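Local coordinates for nicotinate phosphoribosyltransferase (Saccharomyces cerevisiae, PDB 1VLP), which catalyses the ATP-dependent synthesis of nicotinate ribonucleotide from nicotinate and phosphoribosyl diphosphate, the first step in making NAD from nicotinic acid, at residues Thr191-Ser196 / Pro385-Ile390; Pro16-Leu21 / Leu148-Glu153. All blocks are in the same frame, centred on the assembly; numbering follows the deposited sequence.

Interaction 1 (Thr191-Ser196 / Pro385-Ile390); sequences TRRRRS and PLNIVI
Arg193 lays its side chain across the backbone of Leu386, Asn387 and Ile388, and nearly half of the 246 Å² buried here belongs to it. The CB points toward the partner segment from the third position of the type I turn Thr191-Arg194. Beyond it the chain runs extended from CG to NE, and Arg193 CG and then CD pass Leu386 O, CD at 3.6 Å. At the head, Arg193 NE donates to Ile388 O (3.3 Å) and Arg193 NH2 to the same oxygen (3.1 Å), a side-on, two-nitrogen grip on one acceptor. Neither bond is straight, the N-H...O angles being 138° and 142°. NH2 stands above the carbonyl plane while NE is only tilted from it, both on the same face.

The turn follows strand 186-188 of the parallel sheet in the phosphoribosyltransferase domain, so Arg193 ties that loop to the first residue of strand 388-395 in the antiparallel sheet. Its side chain also touches Thr367, inferred to bind phosphoribosyl diphosphate, which is consistent with a place beside the substrate pocket; a phosphate ion about 5 Å away probably comes from the crystallisation liquor.

Arg193 CZ sits near both Asn387 OD1 and Ile388 O. Asn387 CA lies over the centre of one guanidinium face, and Val389 CG1 meets the edge, 3.6 Å from Arg193 NH2. Asn387 OD1 lies 2.6 Å from Arg193 NH2, the amide and guanidinium planes 55° apart. Farther along, Arg195 bonds through NH1 to Ser383 OG and through NH2 to Asn371 OD1, its NH2 resting 4.3 Å from Pro385 N.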
loop_
_atom_site.group_PDB
_atom_site.type_symbol
_atom_site.label_atom_id
_atom_site.label_comp_id
_atom_site.label_asym_id
_atom_site.label_seq_id
_atom_site.Cartn_x
_atom_site.Cartn_y
_atom_site.Cartn_z
ATOM N N THR A 191 7.355 -1.702 -0.972
ATOM C CA THR A 191 7.332 -3.157 -0.774
ATOM C C THR A 191 6.650 -3.913 -1.945
ATOM O O THR A 191 7.225 -4.846 -2.534
ATOM C CB THR A 191 6.673 -3.552 0.559
ATOM O OG1 THR A 191 7.394 -2.953 1.620
ATOM C CG2 THR A 191 6.608 -5.079 0.716
ATOM N N ARG A 192 5.445 -3.471 -2.297
ATOM C CA ARG A 192 4.600 -4.251 -3.191
ATOM C C ARG A 192 5.208 -4.400 -4.581
ATOM O O ARG A 192 5.097 -5.463 -5.190
ATOM C CB ARG A 192 3.245 -3.610 -3.315
ATOM C CG ARG A 192 2.408 -3.853 -2.124
ATOM C CD ARG A 192 1.103 -3.090 -2.263
ATOM N NE ARG A 192 1.333 -1.668 -2.060
ATOM C CZ ARG A 192 0.392 -0.761 -2.204
ATOM N NH1 ARG A 192 -0.836 -1.156 -2.549
ATOM N NH2 ARG A 192 0.684 0.526 -2.029
ATOM N N ARG A 193 5.930 -3.391 -5.042
ATOM C CA ARG A 193 6.513 -3.544 -6.367
ATOM C C ARG A 193 8.024 -3.628 -6.404
ATOM O O ARG A 193 8.640 -3.326 -7.422
ATOM C CB ARG A 193 5.967 -2.529 -7.330
ATOM C CG ARG A 193 4.678 -3.031 -7.985
ATOM C CD ARG A 193 4.202 -2.055 -9.044
ATOM N NE ARG A 193 2.764 -2.134 -9.212
ATOM C CZ ARG A 193 2.064 -1.336 -10.005
ATOM N NH1 ARG A 193 2.673 -0.384 -10.701
ATOM N NH2 ARG A 193 0.752 -1.493 -10.091
ATOM N N ARG A 194 8.632 -4.059 -5.296
ATOM C CA ARG A 194 10.041 -4.222 -5.279
ATOM C C ARG A 194 10.474 -5.263 -6.333
ATOM O O ARG A 194 9.784 -6.282 -6.581
ATOM C CB ARG A 194 10.535 -4.642 -3.901
ATOM C CG ARG A 194 10.115 -6.010 -3.493
ATOM C CD ARG A 194 10.277 -6.163 -1.958
ATOM N NE ARG A 194 10.049 -7.526 -1.529
ATOM C CZ ARG A 194 9.864 -7.905 -0.263
ATOM N NH1 ARG A 194 9.838 -7.008 0.730
ATOM N NH2 ARG A 194 9.637 -9.192 0.002
ATOM N N ARG A 195 11.641 -5.018 -6.905
ATOM C CA ARG A 195 12.216 -5.969 -7.854
ATOM C C ARG A 195 12.593 -7.297 -7.163
ATOM O O ARG A 195 12.459 -8.418 -7.756
ATOM C CB ARG A 195 13.398 -5.352 -8.579
ATOM C CG ARG A 195 13.940 -6.334 -9.593
ATOM C CD ARG A 195 14.694 -5.635 -10.720
ATOM N NE ARG A 195 13.794 -4.778 -11.471
ATOM C CZ ARG A 195 13.936 -4.431 -12.745
ATOM N NH1 ARG A 195 14.881 -4.941 -13.502
ATOM N NH2 ARG A 195 13.072 -3.590 -13.285
ATOM N N SER A 196 12.975 -7.165 -5.881
ATOM C CA SER A 196 13.299 -8.281 -5.029
ATOM C C SER A 196 13.410 -7.767 -3.583
ATOM O O SER A 196 13.527 -6.562 -3.344
ATOM C CB SER A 196 14.622 -8.916 -5.429
ATOM O OG SER A 196 15.709 -8.028 -5.186
ATOM N N PRO A 385 9.302 -2.110 -14.753
ATOM C CA PRO A 385 8.610 -2.929 -13.718
ATOM C C PRO A 385 7.350 -3.622 -14.205
ATOM O O PRO A 385 6.737 -3.228 -15.218
ATOM C CB PRO A 385 8.180 -1.899 -12.659
ATOM C CG PRO A 385 9.035 -0.760 -12.862
ATOM C CD PRO A 385 9.230 -0.698 -14.375
ATOM N N LEU A 386 6.978 -4.668 -13.494
ATOM C CA LEU A 386 5.713 -5.342 -13.713
ATOM C C LEU A 386 4.643 -4.526 -13.015
ATOM O O LEU A 386 4.766 -4.293 -11.809
ATOM C CB LEU A 386 5.830 -6.746 -13.101
ATOM C CG LEU A 386 4.783 -7.776 -13.387
ATOM C CD1 LEU A 386 4.725 -8.076 -14.894
ATOM C CD2 LEU A 386 5.115 -9.039 -12.575
ATOM N N ASN A 387 3.625 -4.085 -13.764
ATOM C CA ASN A 387 2.504 -3.270 -13.249
ATOM C C ASN A 387 1.357 -4.208 -12.861
ATOM O O ASN A 387 0.393 -4.384 -13.648
ATOM C CB ASN A 387 2.038 -2.296 -14.316
ATOM C CG ASN A 387 0.907 -1.322 -13.847
ATOM O OD1 ASN A 387 0.405 -1.386 -12.715
ATOM N ND2 ASN A 387 0.497 -0.433 -14.753
ATOM N N ILE A 388 1.482 -4.775 -11.671
ATOM C CA ILE A 388 0.488 -5.720 -11.138
ATOM C C ILE A 388 -0.180 -5.166 -9.874
ATOM O O ILE A 388 0.410 -4.418 -9.076
ATOM C CB ILE A 388 1.100 -7.102 -10.839
ATOM C CG1 ILE A 388 2.397 -6.943 -9.999
ATOM C CG2 ILE A 388 1.372 -7.823 -12.185
ATOM C CD1 ILE A 388 3.003 -8.199 -9.453
ATOM N N VAL A 389 -1.425 -5.597 -9.693
ATOM C CA VAL A 389 -2.212 -5.253 -8.501
ATOM C C VAL A 389 -3.004 -6.452 -8.036
ATOM O O VAL A 389 -3.184 -7.381 -8.807
ATOM C CB VAL A 389 -3.176 -4.109 -8.761
ATOM C CG1 VAL A 389 -2.406 -2.865 -9.186
ATOM C CG2 VAL A 389 -4.219 -4.468 -9.768
ATOM N N ILE A 390 -3.374 -6.450 -6.765
ATOM C CA ILE A 390 -4.292 -7.451 -6.197
ATOM C C ILE A 390 -5.317 -6.591 -5.465
ATOM O O ILE A 390 -5.003 -5.922 -4.502
ATOM C CB ILE A 390 -3.592 -8.486 -5.282
ATOM C CG1 ILE A 390 -2.782 -9.439 -6.112
ATOM C CG2 ILE A 390 -4.610 -9.265 -4.445
ATOM C CD1 ILE A 390 -1.895 -10.359 -5.303
#

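Interaction 2 (Pro16-Leu21 / Leu148-Glu153); sequences PVIKSL and LSLISE
Helix 144-159, in the N-terminal domain of the NAPRTase family, receives the N-terminal loop ahead of helix 26-38 through Val17 and Ile18, which meet Leu150 and Glu153. The nearest backbones, at Val17 CA and Leu150 CA, are 7.6 Å apart, so side chains alone bridge the gap. Ile18 crosses Leu150 obliquely: CG1, placed anti to its own carbonyl carbon (chi1 -55°), lies 3.8 Å from Leu150 CG and nearly as close to both leucine methyls. Val17 adds its CB, 3.9 Å from Leu150 CD2, so that one methyl touches both loop residues. One turn farther along the helix, Val17 and Glu153 approach tip to tip, with Val17 CG1 3.4 Å from Glu153 OE1 and Val17 CG2 3.9 Å from Glu153 OE2. That carboxylate is held elsewhere, since OE1 accepts from the backbone N of Leu197. Helix 59-71 adjoins the contact through Trp64, which touches Val17, and through Gln68 and Phe69 against Leu150. With no hydrogen bond between the segments, cohesion here rests on van der Waals contact and burial of aliphatic surface, and the carboxylate meets the loop only through methyl groups.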
loop_
_atom_site.group_PDB
_atom_site.type_symbol
_atom_site.label_atom_id
_atom_site.label_comp_id
_atom_site.label_asym_id
_atom_site.label_seq_id
_atom_site.Cartn_x
_atom_site.Cartn_y
_atom_site.Cartn_z
ATOM N N PRO A 16 12.560 -19.873 1.312
ATOM C CA PRO A 16 11.429 -18.921 1.364
ATOM C C PRO A 16 11.907 -17.468 1.352
ATOM O O PRO A 16 12.833 -17.109 2.083
ATOM C CB PRO A 16 10.790 -19.216 2.716
ATOM C CG PRO A 16 11.316 -20.568 3.123
ATOM C CD PRO A 16 12.662 -20.688 2.535
ATOM N N VAL A 17 11.276 -16.655 0.502
ATOM C CA VAL A 17 11.658 -15.243 0.350
ATOM C C VAL A 17 11.005 -14.417 1.455
ATOM O O VAL A 17 11.639 -13.514 2.026
ATOM C CB VAL A 17 11.367 -14.732 -1.097
ATOM C CG1 VAL A 17 11.416 -13.201 -1.163
ATOM C CG2 VAL A 17 12.363 -15.376 -2.057
ATOM N N ILE A 18 9.756 -14.747 1.762
ATOM C CA ILE A 18 8.941 -14.008 2.727
ATOM C C ILE A 18 9.135 -14.728 4.070
ATOM O O ILE A 18 8.558 -15.810 4.318
ATOM C CB ILE A 18 7.486 -13.991 2.340
ATOM C CG1 ILE A 18 7.266 -13.427 0.906
ATOM C CG2 ILE A 18 6.657 -13.232 3.390
ATOM C CD1 ILE A 18 7.651 -11.957 0.728
ATOM N N LYS A 19 10.010 -14.161 4.895
ATOM C CA LYS A 19 10.474 -14.817 6.117
ATOM C C LYS A 19 9.676 -14.373 7.358
ATOM O O LYS A 19 9.871 -14.918 8.452
ATOM C CB LYS A 19 11.955 -14.546 6.274
ATOM C CG LYS A 19 12.773 -15.114 5.136
ATOM C CD LYS A 19 14.230 -14.969 5.422
ATOM C CE LYS A 19 15.095 -15.425 4.230
ATOM N NZ LYS A 19 14.996 -16.890 3.978
ATOM N N SER A 20 8.749 -13.425 7.171
ATOM C CA SER A 20 8.023 -12.868 8.329
ATOM C C SER A 20 6.681 -12.317 7.890
ATOM O O SER A 20 6.549 -11.790 6.787
ATOM C CB SER A 20 8.884 -11.764 8.996
ATOM O OG SER A 20 8.159 -11.070 10.023
ATOM N N LEU A 21 5.689 -12.433 8.760
ATOM C CA LEU A 21 4.430 -11.731 8.536
ATOM C C LEU A 21 4.568 -10.201 8.673
ATOM O O LEU A 21 3.668 -9.458 8.282
ATOM C CB LEU A 21 3.400 -12.291 9.474
ATOM C CG LEU A 21 2.983 -13.748 9.111
ATOM C CD1 LEU A 21 2.322 -14.392 10.221
ATOM C CD2 LEU A 21 2.084 -13.763 7.913
ATOM N N LEU A 148 2.124 -9.871 -4.231
ATOM C CA LEU A 148 2.725 -8.925 -5.184
ATOM C C LEU A 148 4.240 -8.932 -5.166
ATOM O O LEU A 148 4.861 -9.001 -6.242
ATOM C CB LEU A 148 2.181 -7.539 -4.966
ATOM C CG LEU A 148 0.724 -7.340 -5.362
ATOM C CD1 LEU A 148 0.276 -5.952 -4.840
ATOM C CD2 LEU A 148 0.535 -7.519 -6.870
ATOM N N SER A 149 4.807 -8.881 -3.954
ATOM C CA SER A 149 6.295 -8.902 -3.749
ATOM C C SER A 149 6.890 -10.171 -4.337
ATOM O O SER A 149 7.925 -10.144 -5.034
ATOM C CB SER A 149 6.679 -8.794 -2.272
ATOM O OG SER A 149 6.232 -7.558 -1.698
ATOM N N LEU A 150 6.187 -11.292 -4.156
ATOM C CA LEU A 150 6.656 -12.547 -4.726
ATOM C C LEU A 150 6.573 -12.635 -6.259
ATOM O O LEU A 150 7.506 -13.160 -6.925
ATOM C CB LEU A 150 5.910 -13.728 -4.113
ATOM C CG LEU A 150 6.407 -14.165 -2.711
ATOM C CD1 LEU A 150 5.355 -15.134 -2.091
ATOM C CD2 LEU A 150 7.824 -14.734 -2.704
ATOM N N ILE A 151 5.453 -12.173 -6.807
ATOM C CA ILE A 151 5.213 -12.220 -8.254
ATOM C C ILE A 151 6.260 -11.344 -8.954
ATOM O O ILE A 151 6.890 -11.777 -9.951
ATOM C CB ILE A 151 3.769 -11.794 -8.592
ATOM C CG1 ILE A 151 2.761 -12.810 -8.033
ATOM C CG2 ILE A 151 3.546 -11.685 -10.070
ATOM C CD1 ILE A 151 1.390 -12.283 -7.925
ATOM N N SER A 152 6.482 -10.130 -8.442
ATOM C CA SER A 152 7.535 -9.253 -8.997
ATOM C C SER A 152 8.898 -9.943 -8.922
ATOM O O SER A 152 9.625 -10.004 -9.918
ATOM C CB SER A 152 7.565 -7.935 -8.234
ATOM O OG SER A 152 8.399 -6.978 -8.803
ATOM N N GLU A 153 9.237 -10.460 -7.740
ATOM C CA GLU A 153 10.525 -11.150 -7.590
ATOM C C GLU A 153 10.697 -12.322 -8.577
ATOM O O GLU A 153 11.727 -12.441 -9.200
ATOM C CB GLU A 153 10.749 -11.552 -6.135
ATOM C CG GLU A 153 12.070 -12.270 -5.948
ATOM C CD GLU A 153 12.758 -12.026 -4.611
ATOM O OE1 GLU A 153 12.308 -11.210 -3.776
ATOM O OE2 GLU A 153 13.798 -12.677 -4.410
#

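The two contacts, with centres 11 Å apart, share a boundary and differ in chemistry. Interaction 2 is buried and aliphatic, whereas interaction 1 is partly buried and polar, lying near the phosphate ion and Thr367. Loop 191-196 is common ground: Thr191 O lies 3.0 Å from Ser149 OG and Arg194 O 2.7 Å from Ser152 OG, both probable hydrogen bonds to helix 144-159. That helix also presents Leu148 and Ile151 to Ile388, so it touches both segments of interaction 1 while holding segment 16-21. Packing completes the connection, with Arg194 NH2 3.5 Å from Ile18 CD1 and Ser196 CA 3.3 Å from Glu153 OE1.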